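Local coordinates for protein putative enoyl-CoA hydratase/isomerase (Acinetobacter baumannii, PDB 3FDU) that probably acts on the acyl chain of coenzyme A thioesters, as an enoyl-CoA hydratase or isomerase of the crotonase family, at residues 5-9 and 19-23; 103-107 and 188-192. The protein carries 4 engineered substitutions. One frame throughout, in Å; residues are numbered along the deposited sequence.

Contact 1: 5-9 and 19-23. Engineered in segment 5-9: Pro5 (natural residue Gln), Asn8 (natural residue Gln).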
loop_
_atom_site.group_PDB
_atom_site.type_symbol
_atom_site.label_atom_id
_atom_site.label_comp_id
_atom_site.label_asym_id
_atom_site.label_seq_id
_atom_site.Cartn_x
_atom_site.Cartn_y
_atom_site.Cartn_z
ATOM N N PRO A 5 21.216 -6.641 31.690
ATOM C CA PRO A 5 22.249 -6.840 30.688
ATOM C C PRO A 5 21.603 -6.830 29.288
ATOM O O PRO A 5 20.400 -6.980 29.193
ATOM C CB PRO A 5 22.766 -8.241 31.011
ATOM C CG PRO A 5 21.559 -8.945 31.642
ATOM C CD PRO A 5 20.845 -7.874 32.406
ATOM N N HIS A 6 22.408 -6.621 28.244
ATOM C CA HIS A 6 22.008 -6.784 26.834
ATOM C C HIS A 6 21.146 -5.675 26.295
ATOM O O HIS A 6 20.594 -5.776 25.211
ATOM C CB HIS A 6 21.357 -8.150 26.615
ATOM C CG HIS A 6 22.253 -9.290 26.973
ATOM N ND1 HIS A 6 21.782 -10.477 27.500
ATOM C CD2 HIS A 6 23.600 -9.417 26.910
ATOM C CE1 HIS A 6 22.801 -11.286 27.746
ATOM N NE2 HIS A 6 23.913 -10.672 27.390
ATOM N N LEU A 7 21.051 -4.594 27.045
ATOM C CA LEU A 7 20.277 -3.433 26.608
ATOM C C LEU A 7 20.846 -2.173 27.251
ATOM O O LEU A 7 20.764 -1.990 28.481
ATOM C CB LEU A 7 18.794 -3.612 26.988
ATOM C CG LEU A 7 17.866 -2.438 26.605
ATOM C CD1 LEU A 7 17.920 -2.114 25.110
ATOM C CD2 LEU A 7 16.418 -2.638 27.073
ATOM N N ASN A 8 21.453 -1.315 26.441
ATOM C CA ASN A 8 22.068 -0.111 26.952
ATOM C C ASN A 8 21.114 1.065 26.715
ATOM O O ASN A 8 20.545 1.155 25.631
ATOM C CB ASN A 8 23.353 0.194 26.171
ATOM C CG ASN A 8 24.346 -0.961 26.173
ATOM O OD1 ASN A 8 24.598 -1.599 27.232
ATOM N ND2 ASN A 8 24.953 -1.224 24.996
ATOM N N ALA A 9 20.978 1.979 27.669
ATOM C CA ALA A 9 20.079 3.110 27.479
ATOM C C ALA A 9 20.864 4.361 27.714
ATOM O O ALA A 9 21.690 4.420 28.643
ATOM C CB ALA A 9 18.894 3.023 28.426
ATOM N N ALA A 19 19.901 0.475 22.847
ATOM C CA ALA A 19 20.730 -0.325 21.979
ATOM C C ALA A 19 20.858 -1.748 22.477
ATOM O O ALA A 19 21.335 -1.991 23.597
ATOM C CB ALA A 19 22.128 0.348 21.803
ATOM N N ILE A 20 20.420 -2.682 21.634
ATOM C CA ILE A 20 20.520 -4.109 21.928
ATOM C C ILE A 20 21.991 -4.512 21.847
ATOM O O ILE A 20 22.697 -4.241 20.849
ATOM C CB ILE A 20 19.614 -4.947 20.972
ATOM C CG1 ILE A 20 18.144 -4.394 21.037
ATOM C CG2 ILE A 20 19.605 -6.367 21.362
ATOM C CD1 ILE A 20 17.168 -5.032 19.995
ATOM N N ASN A 21 22.445 -5.195 22.893
ATOM C CA ASN A 21 23.865 -5.489 23.019
ATOM C C ASN A 21 24.068 -6.936 23.482
ATOM O O ASN A 21 24.373 -7.195 24.660
ATOM C CB ASN A 21 24.457 -4.518 24.050
ATOM C CG ASN A 21 25.969 -4.517 24.057
ATOM O OD1 ASN A 21 26.626 -5.090 23.184
ATOM N ND2 ASN A 21 26.528 -3.880 25.069
ATOM N N ARG A 22 23.884 -7.872 22.564
ATOM C CA ARG A 22 24.143 -9.265 22.863
ATOM C C ARG A 22 24.906 -9.869 21.706
ATOM O O ARG A 22 24.378 -10.725 21.008
ATOM C CB ARG A 22 22.804 -10.020 23.094
ATOM C CG ARG A 22 22.988 -11.363 23.786
ATOM C CD ARG A 22 21.731 -12.162 23.665
ATOM N NE ARG A 22 21.899 -13.511 24.165
ATOM C CZ ARG A 22 21.155 -14.539 23.802
ATOM N NH1 ARG A 22 20.182 -14.398 22.891
ATOM N NH2 ARG A 22 21.421 -15.730 24.322
ATOM N N PRO A 23 26.142 -9.403 21.478
ATOM C CA PRO A 23 26.930 -9.818 20.296
ATOM C C PRO A 23 27.226 -11.299 20.253
ATOM O O PRO A 23 27.280 -11.871 19.175
ATOM C CB PRO A 23 28.259 -9.014 20.444
ATOM C CG PRO A 23 28.333 -8.672 21.941
ATOM C CD PRO A 23 26.873 -8.412 22.312
#
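Three backbone hydrogen bonds tie 5-9 to 19-23 as antiparallel neighbours. Engineered Asn8 and Ala19 form a hydrogen-bonded pair closed from both directions: Asn8 N donates to Ala19 O at 2.9 Å, and Ala19 N donates to Asn8 O, also at 2.9 Å. Leu7 and Ile20 follow as a non-hydrogen-bonded pair. Beyond them Asn21 N reaches His6 O at 3.0 Å, and here the pattern is less regular. The N-H points almost straight at the oxygen (168°), yet the donor stands above the carbonyl plane, 65° out of it.

Weaker C-H contacts to oxygen supplement these bonds. His6 CA lies 3.2 Å from Asn21 O, which also sits at the edge of the imidazole, beside CD2. Leu7 CA approaches the same Ala19 O that accepts from Asn8.

The side-chain part is a CH-pi contact. Arg22, whose chi1 of -164° turns CG away from the backbone N, lays that methylene over the centre of the His6 ring, 3.7 Å from CG to the centroid. Engineered Pro5 covers the opposite face with CB, so the imidazole is sandwiched between aliphatic carbons. Its ND1 bonds to the hydroxyl of Tyr30, a bond that should limit rotation of the ring. The extended Arg22 chain carries the guanidinium past the ring to Asp67, in a salt bridge, and to the carbonyl of Ala28.

Strands 7-12 and 15-20 make up the beta hairpin at one margin of the six-stranded sheet. Leu7 and Ile20 share the face packed on Ile37 of helix 31-46, while Ile20 continues the ladder inward through backbone bonds to Arg56 and Ala58.

Contact 2: 103-107 and 188-192; sequences IIAVK and AYATA
Lys107 starts with CG beside its backbone N (chi1 -74°) and then runs fully extended, which carries its methylenes across one face of the Tyr189 ring; Tyr189, its CG also beside the backbone N, turns its ring face to this chain. CE stands 3.6 Å from the ring centroid and 7° off the normal, a CH-pi contact over the middle. NZ follows at 4.0 Å from the same centroid, further off the normal, adding a cation-pi interaction. At the ring's edge, Ala105 CB meets Tyr189 CD1 at 3.6 Å.

Small side chains let the two elements approach: the axes of strand 103-106 and helix segment 188-192 come within 7.9 Å, at 166°, nearly antiparallel. Ala105 CB packs 3.9 Å from Ala192 CB, and Ile103 CG2 extends this apolar row to the same methyl.

One water donates to both Ala105 O, at 2.8 Å, and Tyr189 OH, linking strand to helix; the tyrosine hydroxyl also bonds to the carbonyl of Glu59.

Helix 188-200 thus packs on one face of the parallel part of the sheet, where strand 102-106 runs between 52-57 and 123-126. Arg56 from the former joins Tyr189 through a further cation-pi contact, and Phe125 from the latter touches Ile103.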
loop_
_atom_site.group_PDB
_atom_site.type_symbol
_atom_site.label_atom_id
_atom_site.label_comp_id
_atom_site.label_asym_id
_atom_site.label_seq_id
_atom_site.Cartn_x
_atom_site.Cartn_y
_atom_site.Cartn_z
ATOM N N ILE A 103 12.225 5.706 16.052
ATOM C CA ILE A 103 13.074 5.512 14.906
ATOM C C ILE A 103 13.877 4.245 15.138
ATOM O O ILE A 103 14.326 4.016 16.249
ATOM C CB ILE A 103 14.049 6.703 14.684
ATOM C CG1 ILE A 103 13.276 8.044 14.566
ATOM C CG2 ILE A 103 15.003 6.455 13.496
ATOM C CD1 ILE A 103 14.207 9.265 14.576
ATOM N N ILE A 104 14.034 3.424 14.087
ATOM C CA ILE A 104 14.861 2.226 14.139
ATOM C C ILE A 104 16.000 2.341 13.128
ATOM O O ILE A 104 15.825 2.815 11.975
ATOM C CB ILE A 104 14.028 0.939 13.935
ATOM C CG1 ILE A 104 13.075 0.786 15.166
ATOM C CG2 ILE A 104 14.982 -0.307 13.789
ATOM C CD1 ILE A 104 12.245 -0.499 15.244
ATOM N N ALA A 105 17.176 1.899 13.528
ATOM C CA ALA A 105 18.302 1.925 12.604
ATOM C C ALA A 105 18.839 0.500 12.448
ATOM O O ALA A 105 19.158 -0.118 13.438
ATOM C CB ALA A 105 19.449 2.875 13.149
ATOM N N VAL A 106 18.975 0.013 11.216
ATOM C CA VAL A 106 19.314 -1.399 10.998
ATOM C C VAL A 106 20.690 -1.543 10.319
ATOM O O VAL A 106 20.943 -0.891 9.311
ATOM C CB VAL A 106 18.233 -2.077 10.086
ATOM C CG1 VAL A 106 18.573 -3.544 9.793
ATOM C CG2 VAL A 106 16.878 -2.000 10.784
ATOM N N LYS A 107 21.547 -2.381 10.888
ATOM C CA LYS A 107 22.781 -2.877 10.253
ATOM C C LYS A 107 22.732 -4.398 10.390
ATOM O O LYS A 107 22.129 -4.925 11.344
ATOM C CB LYS A 107 24.036 -2.397 11.007
ATOM C CG LYS A 107 24.402 -0.937 10.833
ATOM C CD LYS A 107 25.693 -0.590 11.584
ATOM C CE LYS A 107 25.858 0.882 11.527
ATOM N NZ LYS A 107 27.160 1.408 12.100
ATOM N N ALA A 188 23.964 4.533 9.310
ATOM C CA ALA A 188 22.610 4.354 9.780
ATOM C C ALA A 188 22.419 4.957 11.140
ATOM O O ALA A 188 21.385 5.620 11.379
ATOM C CB ALA A 188 22.212 2.838 9.741
ATOM N N TYR A 189 23.404 4.782 12.032
ATOM C CA TYR A 189 23.273 5.280 13.387
ATOM C C TYR A 189 23.415 6.807 13.496
ATOM O O TYR A 189 22.696 7.412 14.260
ATOM C CB TYR A 189 24.242 4.601 14.364
ATOM C CG TYR A 189 24.099 3.071 14.400
ATOM C CD1 TYR A 189 22.985 2.437 13.815
ATOM C CD2 TYR A 189 25.038 2.282 15.073
ATOM C CE1 TYR A 189 22.795 1.026 13.875
ATOM C CE2 TYR A 189 24.891 0.858 15.136
ATOM C CZ TYR A 189 23.773 0.236 14.517
ATOM O OH TYR A 189 23.623 -1.145 14.587
ATOM N N ALA A 190 24.354 7.418 12.774
ATOM C CA ALA A 190 24.432 8.896 12.753
ATOM C C ALA A 190 23.162 9.476 12.141
ATOM O O ALA A 190 22.642 10.467 12.633
ATOM C CB ALA A 190 25.701 9.408 11.945
ATOM N N THR A 191 22.649 8.872 11.068
ATOM C CA THR A 191 21.438 9.415 10.455
ATOM C C THR A 191 20.259 9.348 11.432
ATOM O O THR A 191 19.438 10.292 11.542
ATOM C CB THR A 191 21.039 8.664 9.161
ATOM O OG1 THR A 191 22.023 8.869 8.140
ATOM C CG2 THR A 191 19.692 9.188 8.638
ATOM N N ALA A 192 20.139 8.225 12.134
ATOM C CA ALA A 192 19.022 8.059 13.054
ATOM C C ALA A 192 19.110 9.135 14.170
ATOM O O ALA A 192 18.095 9.680 14.619
ATOM C CB ALA A 192 19.046 6.714 13.661
HETATM O O HOH W 1 20.955 -2.121 14.237
#

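Overall arrangement
Contacts 1 and 2 belong to the same six-stranded sheet, with centres 15 Å apart and nearest atoms separated by about 7 Å, so they do not touch. Along the chain they are in series: the hairpin of contact 1 is complete before strand 102-106 begins, and contact 2 then awaits a helix 81 residues later. Strand 52-57 lies between them, bonded through its backbone to 15-20 on one side and to 102-106 on the other. Contact 1 therefore builds the sheet's margin from local sequence, whereas contact 2 brings a distant helix onto its interior, together consistent with the layered crotonase fold.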